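Local coordinates for Sel1 repeat family protein (Pseudomonas aeruginosa, PDB 6LCH) that probably acts as an immunity protein that protects Pseudomonas aeruginosa from its own type VI secretion effector PldB, using a Sel1-repeat, all-helical scaffold, at residues 48-53 against 62-67; 141-146 against 150-155; 207-212 against 229-234. All blocks are in the same frame, centred on the assembly; numbering follows the deposited sequence.

Contact 1 of 3, residues 48-53 against 62-67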
loop_
_atom_site.group_PDB
_atom_site.type_symbol
_atom_site.label_atom_id
_atom_site.label_comp_id
_atom_site.label_asym_id
_atom_site.label_seq_id
_atom_site.Cartn_x
_atom_site.Cartn_y
_atom_site.Cartn_z
ATOM N N GLY A 48 24.969 -0.631 -2.285
ATOM C CA GLY A 48 25.788 0.559 -2.455
ATOM C C GLY A 48 24.979 1.759 -2.906
ATOM O O GLY A 48 25.027 2.824 -2.288
ATOM N N LEU A 49 24.206 1.593 -3.981
ATOM C CA LEU A 49 23.382 2.684 -4.490
ATOM C C LEU A 49 22.376 3.150 -3.446
ATOM O O LEU A 49 22.279 4.349 -3.152
ATOM C CB LEU A 49 22.661 2.243 -5.761
ATOM C CG LEU A 49 23.561 1.945 -6.956
ATOM C CD1 LEU A 49 22.868 0.985 -7.901
ATOM C CD2 LEU A 49 23.929 3.237 -7.667
ATOM N N TYR A 50 21.611 2.209 -2.881
ATOM C CA TYR A 50 20.630 2.545 -1.855
ATOM C C TYR A 50 21.265 3.332 -0.716
ATOM O O TYR A 50 20.740 4.370 -0.296
ATOM C CB TYR A 50 19.983 1.268 -1.314
ATOM C CG TYR A 50 18.743 0.818 -2.053
ATOM C CD1 TYR A 50 18.011 1.702 -2.837
ATOM C CD2 TYR A 50 18.296 -0.494 -1.952
ATOM C CE1 TYR A 50 16.875 1.289 -3.508
ATOM C CE2 TYR A 50 17.165 -0.917 -2.616
ATOM C CZ TYR A 50 16.455 -0.024 -3.390
ATOM O OH TYR A 50 15.327 -0.451 -4.055
ATOM N N SER A 51 22.392 2.840 -0.193
ATOM C CA SER A 51 23.032 3.508 0.935
ATOM C C SER A 51 23.540 4.887 0.540
ATOM O O SER A 51 23.358 5.860 1.283
ATOM C CB SER A 51 24.171 2.649 1.481
ATOM O OG SER A 51 23.734 1.319 1.706
ATOM N N LYS A 52 24.181 4.986 -0.628
ATOM C CA LYS A 52 24.626 6.280 -1.135
ATOM C C LYS A 52 23.471 7.271 -1.195
ATOM O O LYS A 52 23.612 8.433 -0.794
ATOM C CB LYS A 52 25.252 6.111 -2.521
ATOM C CG LYS A 52 26.709 5.668 -2.520
ATOM C CD LYS A 52 27.236 5.499 -3.946
ATOM C CE LYS A 52 26.835 4.154 -4.546
ATOM N NZ LYS A 52 27.165 4.030 -5.999
ATOM N N ALA A 53 22.313 6.825 -1.685
ATOM C CA ALA A 53 21.150 7.699 -1.711
ATOM C C ALA A 53 20.674 8.018 -0.299
ATOM O O ALA A 53 20.275 9.153 -0.014
ATOM C CB ALA A 53 20.034 7.055 -2.532
ATOM N N MET A 62 16.004 4.994 1.936
ATOM C CA MET A 62 16.083 4.528 3.318
ATOM C C MET A 62 15.039 3.457 3.593
ATOM O O MET A 62 15.330 2.438 4.232
ATOM C CB MET A 62 15.882 5.701 4.280
ATOM C CG MET A 62 16.997 6.709 4.272
ATOM S SD MET A 62 16.778 7.921 5.575
ATOM C CE MET A 62 15.427 8.901 4.988
ATOM N N HIS A 63 13.812 3.683 3.128
ATOM C CA HIS A 63 12.749 2.703 3.313
ATOM C C HIS A 63 13.083 1.392 2.606
ATOM O O HIS A 63 13.017 0.315 3.209
ATOM C CB HIS A 63 11.430 3.287 2.805
ATOM C CG HIS A 63 10.310 2.296 2.739
ATOM N ND1 HIS A 63 9.510 2.004 3.822
ATOM C CD2 HIS A 63 9.854 1.530 1.718
ATOM C CE1 HIS A 63 8.613 1.098 3.474
ATOM N NE2 HIS A 63 8.801 0.794 2.202
ATOM N N ASN A 64 13.454 1.467 1.325
ATOM C CA ASN A 64 13.742 0.251 0.568
ATOM C C ASN A 64 14.924 -0.505 1.157
ATOM O O ASN A 64 14.896 -1.736 1.253
ATOM C CB ASN A 64 14.018 0.588 -0.896
ATOM C CG ASN A 64 12.754 0.802 -1.688
ATOM O OD1 ASN A 64 11.702 1.101 -1.126
ATOM N ND2 ASN A 64 12.847 0.658 -3.005
ATOM N N LEU A 65 15.978 0.216 1.548
ATOM C CA LEU A 65 17.161 -0.452 2.079
ATOM C C LEU A 65 16.867 -1.107 3.421
ATOM O O LEU A 65 17.269 -2.251 3.663
ATOM C CB LEU A 65 18.311 0.546 2.206
ATOM C CG LEU A 65 19.624 -0.031 2.729
ATOM C CD1 LEU A 65 20.038 -1.229 1.887
ATOM C CD2 LEU A 65 20.708 1.042 2.741
ATOM N N ALA A 66 16.154 -0.402 4.301
ATOM C CA ALA A 66 15.832 -0.969 5.605
ATOM C C ALA A 66 14.939 -2.194 5.472
ATOM O O ALA A 66 15.052 -3.140 6.260
ATOM C CB ALA A 66 15.166 0.084 6.484
ATOM N N ASN A 67 14.041 -2.203 4.484
ATOM C CA ASN A 67 13.234 -3.399 4.278
ATOM C C ASN A 67 14.103 -4.593 3.917
ATOM O O ASN A 67 13.758 -5.724 4.259
ATOM C CB ASN A 67 12.175 -3.181 3.198
ATOM C CG ASN A 67 11.107 -4.266 3.217
ATOM O OD1 ASN A 67 10.484 -4.519 4.249
ATOM N ND2 ASN A 67 10.910 -4.929 2.083
#

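Contact 2 of 3, residues 141-146 against 150-155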
loop_
_atom_site.group_PDB
_atom_site.type_symbol
_atom_site.label_atom_id
_atom_site.label_comp_id
_atom_site.label_asym_id
_atom_site.label_seq_id
_atom_site.Cartn_x
_atom_site.Cartn_y
_atom_site.Cartn_z
ATOM N N LYS A 141 -7.902 -0.813 9.604
ATOM C CA LYS A 141 -8.129 -2.239 9.816
ATOM C C LYS A 141 -8.421 -2.552 11.279
ATOM O O LYS A 141 -9.249 -3.418 11.579
ATOM C CB LYS A 141 -6.924 -3.036 9.319
ATOM C CG LYS A 141 -6.865 -3.146 7.802
ATOM C CD LYS A 141 -5.435 -3.146 7.282
ATOM C CE LYS A 141 -4.744 -4.471 7.540
ATOM N NZ LYS A 141 -3.495 -4.605 6.731
ATOM N N PHE A 142 -7.744 -1.867 12.205
ATOM C CA PHE A 142 -8.005 -2.085 13.625
ATOM C C PHE A 142 -9.363 -1.523 14.025
ATOM O O PHE A 142 -10.103 -2.150 14.792
ATOM C CB PHE A 142 -6.892 -1.455 14.468
ATOM C CG PHE A 142 -7.126 -1.531 15.955
ATOM C CD1 PHE A 142 -6.761 -2.661 16.671
ATOM C CD2 PHE A 142 -7.698 -0.471 16.640
ATOM C CE1 PHE A 142 -6.973 -2.737 18.038
ATOM C CE2 PHE A 142 -7.915 -0.542 18.009
ATOM C CZ PHE A 142 -7.550 -1.675 18.708
ATOM N N TYR A 143 -9.714 -0.350 13.496
ATOM C CA TYR A 143 -10.938 0.320 13.916
ATOM C C TYR A 143 -12.179 -0.341 13.331
ATOM O O TYR A 143 -13.212 -0.427 14.003
ATOM C CB TYR A 143 -10.885 1.791 13.519
ATOM C CG TYR A 143 -10.001 2.618 14.415
ATOM C CD1 TYR A 143 -9.991 2.414 15.788
ATOM C CD2 TYR A 143 -9.180 3.602 13.890
ATOM C CE1 TYR A 143 -9.187 3.170 16.613
ATOM C CE2 TYR A 143 -8.369 4.359 14.707
ATOM C CZ TYR A 143 -8.378 4.140 16.067
ATOM O OH TYR A 143 -7.575 4.894 16.887
ATOM N N ILE A 144 -12.110 -0.789 12.077
ATOM C CA ILE A 144 -13.294 -1.353 11.438
ATOM C C ILE A 144 -13.670 -2.680 12.087
ATOM O O ILE A 144 -14.829 -2.901 12.454
ATOM C CB ILE A 144 -13.067 -1.513 9.924
ATOM C CG1 ILE A 144 -12.934 -0.148 9.252
ATOM C CG2 ILE A 144 -14.213 -2.296 9.283
ATOM C CD1 ILE A 144 -12.300 -0.227 7.874
ATOM N N TYR A 145 -12.695 -3.569 12.263
ATOM C CA TYR A 145 -12.977 -4.949 12.642
ATOM C C TYR A 145 -12.653 -5.256 14.101
ATOM O O TYR A 145 -13.512 -5.769 14.825
ATOM C CB TYR A 145 -12.214 -5.901 11.716
ATOM C CG TYR A 145 -12.530 -5.706 10.246
ATOM C CD1 TYR A 145 -13.644 -6.305 9.670
ATOM C CD2 TYR A 145 -11.710 -4.930 9.434
ATOM C CE1 TYR A 145 -13.936 -6.136 8.327
ATOM C CE2 TYR A 145 -11.993 -4.758 8.087
ATOM C CZ TYR A 145 -13.107 -5.366 7.539
ATOM O OH TYR A 145 -13.404 -5.200 6.205
ATOM N N VAL A 146 -11.434 -4.964 14.554
ATOM C CA VAL A 146 -11.038 -5.288 15.922
ATOM C C VAL A 146 -11.829 -4.422 16.886
ATOM O O VAL A 146 -12.700 -4.912 17.615
ATOM C CB VAL A 146 -9.527 -5.100 16.143
ATOM C CG1 VAL A 146 -9.165 -5.450 17.582
ATOM C CG2 VAL A 146 -8.742 -5.949 15.169
ATOM N N LYS A 150 -16.045 1.423 13.474
ATOM C CA LYS A 150 -16.071 1.263 12.024
ATOM C C LYS A 150 -15.967 2.602 11.302
ATOM O O LYS A 150 -15.302 2.708 10.265
ATOM C CB LYS A 150 -17.347 0.526 11.614
ATOM C CG LYS A 150 -17.855 0.869 10.226
ATOM C CD LYS A 150 -19.104 1.736 10.299
ATOM C CE LYS A 150 -19.340 2.470 8.988
ATOM N NZ LYS A 150 -20.582 3.296 9.027
ATOM N N ASP A 151 -16.609 3.643 11.836
ATOM C CA ASP A 151 -16.671 4.906 11.107
ATOM C C ASP A 151 -15.319 5.601 11.070
ATOM O O ASP A 151 -14.947 6.189 10.047
ATOM C CB ASP A 151 -17.711 5.824 11.728
ATOM C CG ASP A 151 -17.469 7.278 11.395
ATOM O OD1 ASP A 151 -16.907 7.999 12.248
ATOM O OD2 ASP A 151 -17.840 7.700 10.279
ATOM N N LEU A 152 -14.574 5.555 12.174
ATOM C CA LEU A 152 -13.239 6.140 12.177
ATOM C C LEU A 152 -12.318 5.406 11.212
ATOM O O LEU A 152 -11.514 6.030 10.510
ATOM C CB LEU A 152 -12.663 6.120 13.590
ATOM C CG LEU A 152 -11.325 6.841 13.744
ATOM C CD1 LEU A 152 -11.438 8.278 13.267
ATOM C CD2 LEU A 152 -10.858 6.777 15.181
ATOM N N GLY A 153 -12.427 4.079 11.157
ATOM C CA GLY A 153 -11.572 3.314 10.262
ATOM C C GLY A 153 -11.849 3.604 8.799
ATOM O O GLY A 153 -10.922 3.808 8.011
ATOM N N LEU A 154 -13.131 3.625 8.419
ATOM C CA LEU A 154 -13.493 3.944 7.041
ATOM C C LEU A 154 -13.037 5.348 6.656
ATOM O O LEU A 154 -12.638 5.585 5.512
ATOM C CB LEU A 154 -15.003 3.812 6.836
ATOM C CG LEU A 154 -15.572 2.467 6.362
ATOM C CD1 LEU A 154 -14.870 1.987 5.097
ATOM C CD2 LEU A 154 -15.523 1.415 7.443
ATOM N N ALA A 155 -13.108 6.297 7.592
ATOM C CA ALA A 155 -12.613 7.640 7.308
ATOM C C ALA A 155 -11.113 7.622 7.039
ATOM O O ALA A 155 -10.643 8.163 6.032
ATOM C CB ALA A 155 -12.943 8.582 8.467
#

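Contact 3 of 3, residues 207-212 against 229-234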
loop_
_atom_site.group_PDB
_atom_site.type_symbol
_atom_site.label_atom_id
_atom_site.label_comp_id
_atom_site.label_asym_id
_atom_site.label_seq_id
_atom_site.Cartn_x
_atom_site.Cartn_y
_atom_site.Cartn_z
ATOM N N ARG A 207 -10.135 -13.788 -10.407
ATOM C CA ARG A 207 -10.945 -14.910 -9.944
ATOM C C ARG A 207 -12.430 -14.574 -9.935
ATOM O O ARG A 207 -13.262 -15.463 -10.151
ATOM C CB ARG A 207 -10.491 -15.340 -8.550
ATOM C CG ARG A 207 -8.983 -15.475 -8.419
ATOM C CD ARG A 207 -8.603 -16.729 -7.652
ATOM N NE ARG A 207 -9.344 -17.903 -8.103
ATOM C CZ ARG A 207 -10.008 -18.726 -7.297
ATOM N NH1 ARG A 207 -10.027 -18.509 -5.989
ATOM N NH2 ARG A 207 -10.652 -19.770 -7.800
ATOM N N VAL A 208 -12.777 -13.309 -9.686
ATOM C CA VAL A 208 -14.173 -12.879 -9.758
ATOM C C VAL A 208 -14.768 -13.254 -11.111
ATOM O O VAL A 208 -15.856 -13.836 -11.200
ATOM C CB VAL A 208 -14.278 -11.365 -9.497
ATOM C CG1 VAL A 208 -15.568 -10.809 -10.072
ATOM C CG2 VAL A 208 -14.163 -11.065 -8.008
ATOM N N PHE A 209 -14.047 -12.946 -12.187
ATOM C CA PHE A 209 -14.513 -13.225 -13.536
ATOM C C PHE A 209 -13.945 -14.528 -14.091
ATOM O O PHE A 209 -13.984 -14.749 -15.306
ATOM C CB PHE A 209 -14.184 -12.041 -14.445
ATOM C CG PHE A 209 -14.778 -10.748 -13.965
ATOM C CD1 PHE A 209 -16.154 -10.573 -13.952
ATOM C CD2 PHE A 209 -13.971 -9.723 -13.496
ATOM C CE1 PHE A 209 -16.714 -9.398 -13.507
ATOM C CE2 PHE A 209 -14.528 -8.540 -13.040
ATOM C CZ PHE A 209 -15.902 -8.376 -13.045
ATOM N N GLY A 210 -13.434 -15.396 -13.222
ATOM C CA GLY A 210 -13.006 -16.721 -13.632
ATOM C C GLY A 210 -14.144 -17.725 -13.528
ATOM O O GLY A 210 -14.938 -17.693 -12.591
ATOM N N SER A 211 -14.212 -18.620 -14.515
ATOM C CA SER A 211 -15.271 -19.624 -14.527
ATOM C C SER A 211 -15.065 -20.682 -13.452
ATOM O O SER A 211 -16.041 -21.232 -12.929
ATOM C CB SER A 211 -15.341 -20.278 -15.902
ATOM O OG SER A 211 -14.166 -21.023 -16.167
ATOM N N GLU A 212 -13.813 -20.974 -13.112
ATOM C CA GLU A 212 -13.458 -21.987 -12.127
ATOM C C GLU A 212 -13.656 -21.526 -10.687
ATOM O O GLU A 212 -13.473 -22.331 -9.767
ATOM C CB GLU A 212 -12.001 -22.416 -12.335
ATOM C CG GLU A 212 -10.970 -21.429 -11.785
ATOM C CD GLU A 212 -11.048 -20.059 -12.438
ATOM O OE1 GLU A 212 -11.272 -19.989 -13.668
ATOM O OE2 GLU A 212 -10.889 -19.047 -11.717
ATOM N N GLU A 229 -8.883 -12.361 -18.109
ATOM C CA GLU A 229 -7.498 -12.246 -18.540
ATOM C C GLU A 229 -6.983 -10.821 -18.429
ATOM O O GLU A 229 -5.813 -10.613 -18.087
ATOM C CB GLU A 229 -7.331 -12.738 -19.968
ATOM C CG GLU A 229 -5.876 -12.852 -20.323
ATOM C CD GLU A 229 -5.337 -11.657 -21.069
ATOM O OE1 GLU A 229 -6.090 -10.677 -21.246
ATOM O OE2 GLU A 229 -4.158 -11.699 -21.477
ATOM N N ALA A 230 -7.826 -9.832 -18.741
ATOM C CA ALA A 230 -7.399 -8.441 -18.634
ATOM C C ALA A 230 -6.919 -8.116 -17.228
ATOM O O ALA A 230 -5.987 -7.319 -17.056
ATOM C CB ALA A 230 -8.540 -7.507 -19.037
ATOM N N TYR A 231 -7.525 -8.736 -16.214
ATOM C CA TYR A 231 -7.103 -8.485 -14.844
ATOM C C TYR A 231 -5.889 -9.323 -14.470
ATOM O O TYR A 231 -4.945 -8.805 -13.863
ATOM C CB TYR A 231 -8.264 -8.743 -13.886
ATOM C CG TYR A 231 -9.265 -7.616 -13.898
ATOM C CD1 TYR A 231 -8.907 -6.347 -13.466
ATOM C CD2 TYR A 231 -10.557 -7.814 -14.359
ATOM C CE1 TYR A 231 -9.808 -5.312 -13.484
ATOM C CE2 TYR A 231 -11.469 -6.785 -14.382
ATOM C CZ TYR A 231 -11.092 -5.534 -13.940
ATOM O OH TYR A 231 -11.998 -4.500 -13.956
ATOM N N TYR A 232 -5.877 -10.607 -14.840
ATOM C CA TYR A 232 -4.713 -11.426 -14.521
ATOM C C TYR A 232 -3.462 -10.912 -15.215
ATOM O O TYR A 232 -2.363 -11.019 -14.661
ATOM C CB TYR A 232 -4.945 -12.889 -14.896
ATOM C CG TYR A 232 -3.893 -13.787 -14.289
ATOM C CD1 TYR A 232 -3.869 -14.020 -12.922
ATOM C CD2 TYR A 232 -2.904 -14.367 -15.073
ATOM C CE1 TYR A 232 -2.906 -14.827 -12.352
ATOM C CE2 TYR A 232 -1.932 -15.176 -14.511
ATOM C CZ TYR A 232 -1.939 -15.402 -13.149
ATOM O OH TYR A 232 -0.980 -16.205 -12.574
ATOM N N SER A 233 -3.606 -10.360 -16.423
ATOM C CA SER A 233 -2.457 -9.782 -17.111
ATOM C C SER A 233 -1.958 -8.534 -16.396
ATOM O O SER A 233 -0.746 -8.297 -16.322
ATOM C CB SER A 233 -2.816 -9.461 -18.561
ATOM O OG SER A 233 -1.711 -8.887 -19.240
ATOM N N ILE A 234 -2.877 -7.714 -15.881
ATOM C CA ILE A 234 -2.477 -6.573 -15.061
ATOM C C ILE A 234 -1.768 -7.062 -13.808
ATOM O O ILE A 234 -0.747 -6.500 -13.389
ATOM C CB ILE A 234 -3.701 -5.705 -14.718
ATOM C CG1 ILE A 234 -4.087 -4.820 -15.902
ATOM C CG2 ILE A 234 -3.439 -4.866 -13.471
ATOM C CD1 ILE A 234 -5.467 -4.206 -15.764
#

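Contact 1 of 3, residues 48-53 against 62-67
Tyr50 reaches from helix 43-55 to helix 59-70 and ends on the side chain of Asn64. ND2 of Asn64 donates to Tyr50 OH at 2.9 Å in a nearly straight bond (167° at the hydrogen), and the hydroxyl lies close to the plane of the amide. Ring and amide planes are almost perpendicular, while Asn64 CB lies 4.0 Å from the centroid of the Tyr50 ring in an off-centre CH-pi contact. The N-H thus meets the hydroxyl while the methylene of the same residue lies obliquely against the ring. Nearer the backbone, Tyr50 CB packs against Leu65 CB at 4.0 Å. With CG of Leu65 anti to its own N (chi1 -179°), the side chain carries its end toward helix 43-55, CD2 lying 3.2 Å from Ser51 OG. That hydroxyl finds its polar partner in its own helix, the carbonyl oxygen of Val47. The segment axes approach to 9.1 Å and run at 134°, roughly antiparallel, the pairing of successive helices expected in a Sel1 or TPR-like array. Helix 22-34 packs on this pair, with Tyr28 touching both Tyr50 and Asn64, and Met62, directed away from helix 43-55, packs on Leu87 and Met91 of helix 81-93.

Contact 2 of 3, residues 141-146 against 150-155
Tyr143 and Ile144, neighbours on helix 133-146, meet Leu152, Gly153 and Leu154 of helix 150-162 in the tight antiparallel helical hairpin of a Sel1 repeat, a TPR-like unit of two helices. The segment axes come within 6.8 Å at an angle of 147°, and only a three-residue link joins the segments. The side chains of Tyr143 and Leu152 extend in the same direction, flank to flank. CD2 of Leu152 sits over one face of the phenol ring, displaced toward its rim and 3.8 Å from the centroid, which makes a CH-pi contact. Its nearest ring atom is Tyr143 CE2 at 3.5 Å. With CG anti to the backbone N (chi1 -174°), the leucine runs beside the ring and lays CD2 on its face.

Ile144 and Leu154 meet differently, one side chain lying nearly perpendicular across the other. The methylene CG1 of Ile144 touches Leu154 CD2 at 3.5 Å, and CD1 beside it touches the same methyl at 3.6 Å. Both aliphatic groups also pack on Tyr175 of helix 166-178, so this half of the contact faces the following helix, whereas Leu152 also meets Pro7 of the N-terminal part of the chain.

Gly153 lies between the two pairs and presents only backbone to helix 133-146, in keeping with the short distance between the axes. Tyr143 CB rests 3.6 Å from Gly153 N, and Ile144 CG1 lies 3.9 Å from Gly153 CA.

Contact 3 of 3, residues 207-212 against 229-234
Phe209 and Tyr231 bring their rings together rim to rim, and this aromatic pair makes up the direct contact between residues 207-212 and 229-234. The ring planes are only 16° apart, yet the centroids stand 6.0 Å from one another and neither ring lies over the face of the other, so this is not a stack. The nearest approach is between Phe209 CE2 and Tyr231 CE2, 3.8 Å apart, with Phe209 CD2 4.0 Å from Tyr231 CD2. Both beta carbons point across the contact, and in each residue CG lies beside the backbone N (chi1 -57° in Phe209 and -77° in Tyr231), which sends the two rings out between the segments to meet at their rims.

Further apolar packing surrounds the pair. CG1 of Val208 rests over the centre of the Phe209 ring, 3.7 Å above its plane. Leu187 of helix 183-195 touches both Val208 and Phe209, while Tyr231 meets Leu205 and Leu249.

The setting is the C-terminal part of an all-helical Sel1-repeat protein, where helix 199-208 gives way to a loop and helix 225-240 packs back alongside it. Phe209 is the first residue past that helix to leave helical backbone angles, which places its ring at the end of the helix.

Polar contacts lie mostly in the backbone at the helix end. Gly210 N donates to Arg207 O at 3.1 Å, and the backbone of Phe209 is hydrogen-bonded to that of Asp224. Arg207 NH2 and Glu212 OE2 form a long salt bridge at 4.0 Å. The hydroxyl of Tyr231 has a weak hydrogen bond with Gln191 NE2.

How the contacts relate
The three contacts follow one another along the chain and none touches another. Contacts 1 and 2 have centres 33 Å apart, on opposite sides of the chain's centre, with nearest atoms about 14 Å apart; contact 3 has its centre 36 Å from that of contact 1 and 29 Å from that of contact 2. Contacts 1 and 2 both join successive antiparallel helices, but the segment axes are 9.1 Å apart in the first and 6.8 Å in the second. Contact 3 instead ties a helix end to the helix after a long loop. A hydrogen bond crosses between the segments in contact 1, whereas none does in contacts 2 and 3.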